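Local coordinates for putative uncharacterized protein (Chaetomium thermophilum, PDB 5IJP) that binds inositol hexakisphosphate through an SPX domain, and probably serves as an inositol polyphosphate sensor in the control of phosphate homeostasis, at residues A[71-76]-A[168-173]; A[125-130]-A[172-177]. All blocks are in the same frame, centred on the assembly; numbering follows the deposited sequence.

Interaction 1. Residues A[71-76]-A[168-173]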
loop_
_atom_site.group_PDB
_atom_site.type_symbol
_atom_site.label_atom_id
_atom_site.label_comp_id
_atom_site.label_asym_id
_atom_site.label_seq_id
_atom_site.Cartn_x
_atom_site.Cartn_y
_atom_site.Cartn_z
ATOM N N ALA A 71 -2.166 -6.767 -4.935
ATOM C CA ALA A 71 -3.406 -7.543 -4.873
ATOM C C ALA A 71 -4.241 -7.100 -3.670
ATOM O O ALA A 71 -5.440 -6.875 -3.827
ATOM C CB ALA A 71 -3.105 -9.032 -4.792
ATOM N N LYS A 72 -3.604 -6.936 -2.486
ATOM C CA LYS A 72 -4.265 -6.487 -1.253
ATOM C C LYS A 72 -4.730 -5.030 -1.372
ATOM O O LYS A 72 -5.796 -4.689 -0.854
ATOM C CB LYS A 72 -3.351 -6.687 -0.028
ATOM C CG LYS A 72 -4.027 -6.454 1.331
ATOM C CD LYS A 72 -4.997 -7.569 1.726
ATOM C CE LYS A 72 -5.897 -7.148 2.860
ATOM N NZ LYS A 72 -6.807 -8.247 3.274
ATOM N N GLN A 73 -3.941 -4.186 -2.076
ATOM C CA GLN A 73 -4.256 -2.776 -2.331
ATOM C C GLN A 73 -5.518 -2.657 -3.188
ATOM O O GLN A 73 -6.306 -1.738 -2.981
ATOM C CB GLN A 73 -3.082 -2.074 -3.033
ATOM C CG GLN A 73 -1.972 -1.612 -2.090
ATOM C CD GLN A 73 -0.830 -0.902 -2.789
ATOM O OE1 GLN A 73 -0.867 -0.603 -3.990
ATOM N NE2 GLN A 73 0.216 -0.598 -2.038
ATOM N N GLN A 74 -5.712 -3.601 -4.133
ATOM C CA GLN A 74 -6.858 -3.655 -5.037
ATOM C C GLN A 74 -8.143 -4.072 -4.320
ATOM O O GLN A 74 -9.150 -3.374 -4.446
ATOM C CB GLN A 74 -6.565 -4.591 -6.224
ATOM C CG GLN A 74 -7.655 -4.594 -7.291
ATOM C CD GLN A 74 -7.238 -5.340 -8.525
ATOM O OE1 GLN A 74 -6.367 -4.899 -9.280
ATOM N NE2 GLN A 74 -7.867 -6.478 -8.766
ATOM N N VAL A 75 -8.112 -5.216 -3.599
ATOM C CA VAL A 75 -9.250 -5.791 -2.866
ATOM C C VAL A 75 -9.843 -4.783 -1.870
ATOM O O VAL A 75 -11.054 -4.561 -1.886
ATOM C CB VAL A 75 -8.906 -7.161 -2.200
ATOM C CG1 VAL A 75 -10.103 -7.741 -1.448
ATOM C CG2 VAL A 75 -8.394 -8.167 -3.229
ATOM N N LYS A 76 -8.986 -4.153 -1.043
ATOM C CA LYS A 76 -9.402 -3.184 -0.031
ATOM C C LYS A 76 -9.985 -1.892 -0.621
ATOM O O LYS A 76 -11.040 -1.457 -0.159
ATOM C CB LYS A 76 -8.261 -2.888 0.958
ATOM C CG LYS A 76 -8.732 -2.297 2.287
ATOM C CD LYS A 76 -9.196 -3.362 3.291
ATOM C CE LYS A 76 -10.333 -2.883 4.166
ATOM N NZ LYS A 76 -9.904 -1.846 5.144
ATOM N N PRO A 168 -2.714 1.851 -11.135
ATOM C CA PRO A 168 -3.625 0.783 -11.587
ATOM C C PRO A 168 -4.947 1.321 -12.149
ATOM O O PRO A 168 -5.217 2.520 -12.042
ATOM C CB PRO A 168 -3.814 -0.073 -10.335
ATOM C CG PRO A 168 -3.606 0.860 -9.203
ATOM C CD PRO A 168 -2.703 1.966 -9.661
ATOM N N PHE A 169 -5.764 0.431 -12.755
ATOM C CA PHE A 169 -7.048 0.752 -13.395
ATOM C C PHE A 169 -8.081 1.413 -12.468
ATOM O O PHE A 169 -8.797 2.313 -12.909
ATOM C CB PHE A 169 -7.651 -0.500 -14.075
ATOM C CG PHE A 169 -8.298 -1.512 -13.153
ATOM C CD1 PHE A 169 -9.673 -1.512 -12.946
ATOM C CD2 PHE A 169 -7.530 -2.456 -12.481
ATOM C CE1 PHE A 169 -10.268 -2.434 -12.080
ATOM C CE2 PHE A 169 -8.127 -3.380 -11.617
ATOM C CZ PHE A 169 -9.491 -3.360 -11.421
ATOM N N TYR A 170 -8.171 0.949 -11.208
ATOM C CA TYR A 170 -9.141 1.429 -10.222
ATOM C C TYR A 170 -8.793 2.779 -9.592
ATOM O O TYR A 170 -9.701 3.464 -9.124
ATOM C CB TYR A 170 -9.380 0.367 -9.126
ATOM C CG TYR A 170 -8.157 0.036 -8.295
ATOM C CD1 TYR A 170 -7.860 0.752 -7.138
ATOM C CD2 TYR A 170 -7.316 -1.016 -8.646
ATOM C CE1 TYR A 170 -6.731 0.459 -6.376
ATOM C CE2 TYR A 170 -6.190 -1.325 -7.884
ATOM C CZ TYR A 170 -5.901 -0.585 -6.751
ATOM O OH TYR A 170 -4.794 -0.888 -5.994
ATOM N N LYS A 171 -7.491 3.141 -9.555
ATOM C CA LYS A 171 -6.953 4.356 -8.927
ATOM C C LYS A 171 -7.676 5.659 -9.300
ATOM O O LYS A 171 -7.916 6.474 -8.409
ATOM C CB LYS A 171 -5.442 4.494 -9.184
ATOM C CG LYS A 171 -4.691 5.247 -8.081
ATOM C CD LYS A 171 -4.477 4.398 -6.824
ATOM C CE LYS A 171 -4.380 5.245 -5.581
ATOM N NZ LYS A 171 -4.301 4.411 -4.352
ATOM N N GLU A 172 -8.024 5.852 -10.587
ATOM C CA GLU A 172 -8.722 7.053 -11.062
ATOM C C GLU A 172 -10.147 7.140 -10.490
ATOM O O GLU A 172 -10.561 8.214 -10.049
ATOM C CB GLU A 172 -8.742 7.103 -12.599
ATOM C CG GLU A 172 -9.027 8.485 -13.163
ATOM C CD GLU A 172 -9.347 8.506 -14.644
ATOM O OE1 GLU A 172 -8.490 8.968 -15.431
ATOM O OE2 GLU A 172 -10.459 8.067 -15.019
ATOM N N ASN A 173 -10.876 6.008 -10.487
ATOM C CA ASN A 173 -12.245 5.913 -9.973
ATOM C C ASN A 173 -12.280 5.922 -8.441
ATOM O O ASN A 173 -13.247 6.417 -7.860
ATOM C CB ASN A 173 -12.951 4.669 -10.525
ATOM C CG ASN A 173 -12.973 4.589 -12.035
ATOM O OD1 ASN A 173 -12.187 3.862 -12.653
ATOM N ND2 ASN A 173 -13.872 5.336 -12.663
#
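Y170 and F169 pack against Q73 and Q74 in a small, partly buried van der Waals contact, where segment 168-173 meets the long helix 52-97 in the helical bundle of the SPX domain. The backbones come nearest at Q74 and Y170, whose CA atoms are 7.6 Å apart. With its CG set between the backbone N and the carbonyl carbon (chi1 63°), Y170, whose CB already points toward the helix, lays its ring beside Q74 and ends with its hydroxyl over the peptide joining Q73 to Q74. A long flat side chain is needed to span this distance, and it places Y170 OH 3.4 Å from Q73 C. Y170 OH lies 3.6 Å from Q73 CB, while Q74 N, 3.4 Å from Y170 OH, is too badly angled to be a hydrogen bond. Q74 suits its site: its flexible methylene chain packs on the tyrosine, CG coming 3.6 Å from Y170 CE2, while the amide reaches the F169 ring. Y170 CD2 lies 3.9 Å above one face of that ring, offset toward its rim. Were Y170 cut back to an alanine, Q74 CB and CG would probably face a gap and the F169 ring would lose its neighbour on that face. The F169 ring stands 80° from the Q74 amide, whose OE1 approaches the ring edge near its plane, 3.3 Å from F169 CE2.

Interaction 2. Residues A[125-130]-A[172-177]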
loop_
_atom_site.group_PDB
_atom_site.type_symbol
_atom_site.label_atom_id
_atom_site.label_comp_id
_atom_site.label_asym_id
_atom_site.label_seq_id
_atom_site.Cartn_x
_atom_site.Cartn_y
_atom_site.Cartn_z
ATOM N N ALA A 125 -11.493 6.438 7.972
ATOM C CA ALA A 125 -10.474 5.755 8.774
ATOM C C ALA A 125 -9.889 4.575 7.990
ATOM O O ALA A 125 -8.679 4.351 8.048
ATOM C CB ALA A 125 -11.073 5.276 10.086
ATOM N N ASP A 126 -10.743 3.856 7.225
ATOM C CA ASP A 126 -10.347 2.733 6.373
ATOM C C ASP A 126 -9.510 3.209 5.180
ATOM O O ASP A 126 -8.622 2.480 4.737
ATOM C CB ASP A 126 -11.574 1.925 5.913
ATOM C CG ASP A 126 -12.100 0.918 6.927
ATOM O OD1 ASP A 126 -11.942 1.157 8.148
ATOM O OD2 ASP A 126 -12.696 -0.094 6.501
ATOM N N VAL A 127 -9.777 4.442 4.681
ATOM C CA VAL A 127 -9.030 5.079 3.587
ATOM C C VAL A 127 -7.620 5.402 4.107
ATOM O O VAL A 127 -6.641 5.060 3.445
ATOM C CB VAL A 127 -9.766 6.330 3.007
ATOM C CG1 VAL A 127 -8.843 7.187 2.140
ATOM C CG2 VAL A 127 -11.002 5.925 2.214
ATOM N N HIS A 128 -7.533 6.015 5.311
ATOM C CA HIS A 128 -6.284 6.378 5.987
ATOM C C HIS A 128 -5.439 5.144 6.324
ATOM O O HIS A 128 -4.221 5.187 6.147
ATOM C CB HIS A 128 -6.569 7.224 7.244
ATOM C CG HIS A 128 -5.351 7.545 8.057
ATOM N ND1 HIS A 128 -5.187 7.044 9.337
ATOM C CD2 HIS A 128 -4.264 8.286 7.736
ATOM C CE1 HIS A 128 -4.020 7.506 9.756
ATOM N NE2 HIS A 128 -3.427 8.255 8.827
ATOM N N ASP A 129 -6.085 4.051 6.788
ATOM C CA ASP A 129 -5.414 2.788 7.113
ATOM C C ASP A 129 -4.852 2.120 5.856
ATOM O O ASP A 129 -3.785 1.509 5.921
ATOM C CB ASP A 129 -6.347 1.835 7.881
ATOM C CG ASP A 129 -6.620 2.239 9.321
ATOM O OD1 ASP A 129 -5.668 2.675 10.010
ATOM O OD2 ASP A 129 -7.772 2.073 9.774
ATOM N N LEU A 130 -5.558 2.262 4.713
ATOM C CA LEU A 130 -5.117 1.745 3.416
ATOM C C LEU A 130 -3.987 2.632 2.883
ATOM O O LEU A 130 -3.020 2.110 2.330
ATOM C CB LEU A 130 -6.291 1.670 2.414
ATOM C CG LEU A 130 -5.974 1.211 0.977
ATOM C CD1 LEU A 130 -5.556 -0.253 0.924
ATOM C CD2 LEU A 130 -7.152 1.434 0.071
ATOM N N GLU A 172 -8.024 5.852 -10.587
ATOM C CA GLU A 172 -8.722 7.053 -11.062
ATOM C C GLU A 172 -10.147 7.140 -10.490
ATOM O O GLU A 172 -10.561 8.214 -10.049
ATOM C CB GLU A 172 -8.742 7.103 -12.599
ATOM C CG GLU A 172 -9.027 8.485 -13.163
ATOM C CD GLU A 172 -9.347 8.506 -14.644
ATOM O OE1 GLU A 172 -8.490 8.968 -15.431
ATOM O OE2 GLU A 172 -10.459 8.067 -15.019
ATOM N N ASN A 173 -10.876 6.008 -10.487
ATOM C CA ASN A 173 -12.245 5.913 -9.973
ATOM C C ASN A 173 -12.280 5.922 -8.441
ATOM O O ASN A 173 -13.247 6.417 -7.860
ATOM C CB ASN A 173 -12.951 4.669 -10.525
ATOM C CG ASN A 173 -12.973 4.589 -12.035
ATOM O OD1 ASN A 173 -12.187 3.862 -12.653
ATOM N ND2 ASN A 173 -13.872 5.336 -12.663
ATOM N N TYR A 174 -11.229 5.376 -7.795
ATOM C CA TYR A 174 -11.093 5.312 -6.338
ATOM C C TYR A 174 -10.838 6.692 -5.735
ATOM O O TYR A 174 -11.443 7.019 -4.715
ATOM C CB TYR A 174 -9.997 4.308 -5.919
ATOM C CG TYR A 174 -9.714 4.288 -4.431
ATOM C CD1 TYR A 174 -10.581 3.656 -3.544
ATOM C CD2 TYR A 174 -8.576 4.897 -3.910
ATOM C CE1 TYR A 174 -10.330 3.646 -2.173
ATOM C CE2 TYR A 174 -8.318 4.897 -2.540
ATOM C CZ TYR A 174 -9.196 4.267 -1.676
ATOM O OH TYR A 174 -8.946 4.260 -0.325
ATOM N N ASP A 175 -9.936 7.490 -6.352
ATOM C CA ASP A 175 -9.598 8.842 -5.896
ATOM C C ASP A 175 -10.813 9.769 -5.926
ATOM O O ASP A 175 -10.988 10.564 -5.003
ATOM C CB ASP A 175 -8.429 9.431 -6.708
ATOM C CG ASP A 175 -7.071 8.807 -6.430
ATOM O OD1 ASP A 175 -6.813 8.429 -5.263
ATOM O OD2 ASP A 175 -6.249 8.739 -7.367
ATOM N N ALA A 176 -11.672 9.629 -6.959
ATOM C CA ALA A 176 -12.911 10.392 -7.122
ATOM C C ALA A 176 -13.929 10.009 -6.040
ATOM O O ALA A 176 -14.663 10.877 -5.563
ATOM C CB ALA A 176 -13.499 10.148 -8.503
ATOM N N SER A 177 -13.952 8.715 -5.645
ATOM C CA SER A 177 -14.829 8.175 -4.602
ATOM C C SER A 177 -14.452 8.734 -3.224
ATOM O O SER A 177 -15.345 9.035 -2.431
ATOM C CB SER A 177 -14.773 6.649 -4.590
ATOM O OG SER A 177 -15.169 6.098 -5.836
#
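N173 O, the carbonyl oxygen just ahead of Y174, whose ring reaches across to V127 and L130, accepts two hydrogen bonds from S177. One is the ordinary helical bond from S177 N; the other comes from the serine hydroxyl, S177 OG, at 2.8 Å. The two donors arrive from opposite faces of the carbonyl plane, OG tilted 24° from it and making a C=O...donor angle of 146°. Turned anti to its own carbonyl carbon, the hydroxyl folds back over the preceding turn, so this small polar side chain is satisfied inside its own helix although the residue is buried.

Y174 does the bridging. Its CG is anti to the backbone N (chi1 175°), which carries the ring well clear of helix 171-190, and a tyrosine's length suits the gap between the helices, because the CA atoms of V127 and Y174 stand 10.1 Å apart. The setting is the core of the SPX domain, with its two long helices 52-97 and 110-151, against both of which helix 171-190 packs. Three residues apart on helix 110-151, V127 and L130 face Y174 together. L130 comes from the opposite direction, and its CD2 methyl meets the ring obliquely, 3.9 Å from Y174 CZ and in van der Waals contact with Y174 OH at 3.4 Å. V127 and Y174 slide past each other, and the valine's branching brings both methyls to the phenol end, CG2 at 3.7 Å and CG1 at 3.8 Å from Y174 OH. Y174 also touches A77, I80 and S81 of helix 52-97. V127 also touches I80, V178 and L181, an apolar setting that suits a branched aliphatic residue. On a neighbouring side of helix 110-151, D126 OD2 forms a salt bridge with R83 NH1.

Overall arrangement
Interactions 1 and 2 lie about 9 Å apart, centre to centre, and their segments overlap at E172 and N173, which themselves touch neither partner segment. F169 and Y170 meet helix 52-97 while Y174, four residues on from Y170, reaches helix 110-151, so this short run of chain is packed on both long helices. Those two helices also meet directly: K76 CB lies 3.8 Å from L130 CD1, and K76 NZ and D126 OD2 form a long, weak ion pair at 3.6 Å. Neither interaction includes a residue of the inositol hexakisphosphate pocket; helix 110-151 runs on from interaction 2 to K147 and M151, which help to line it.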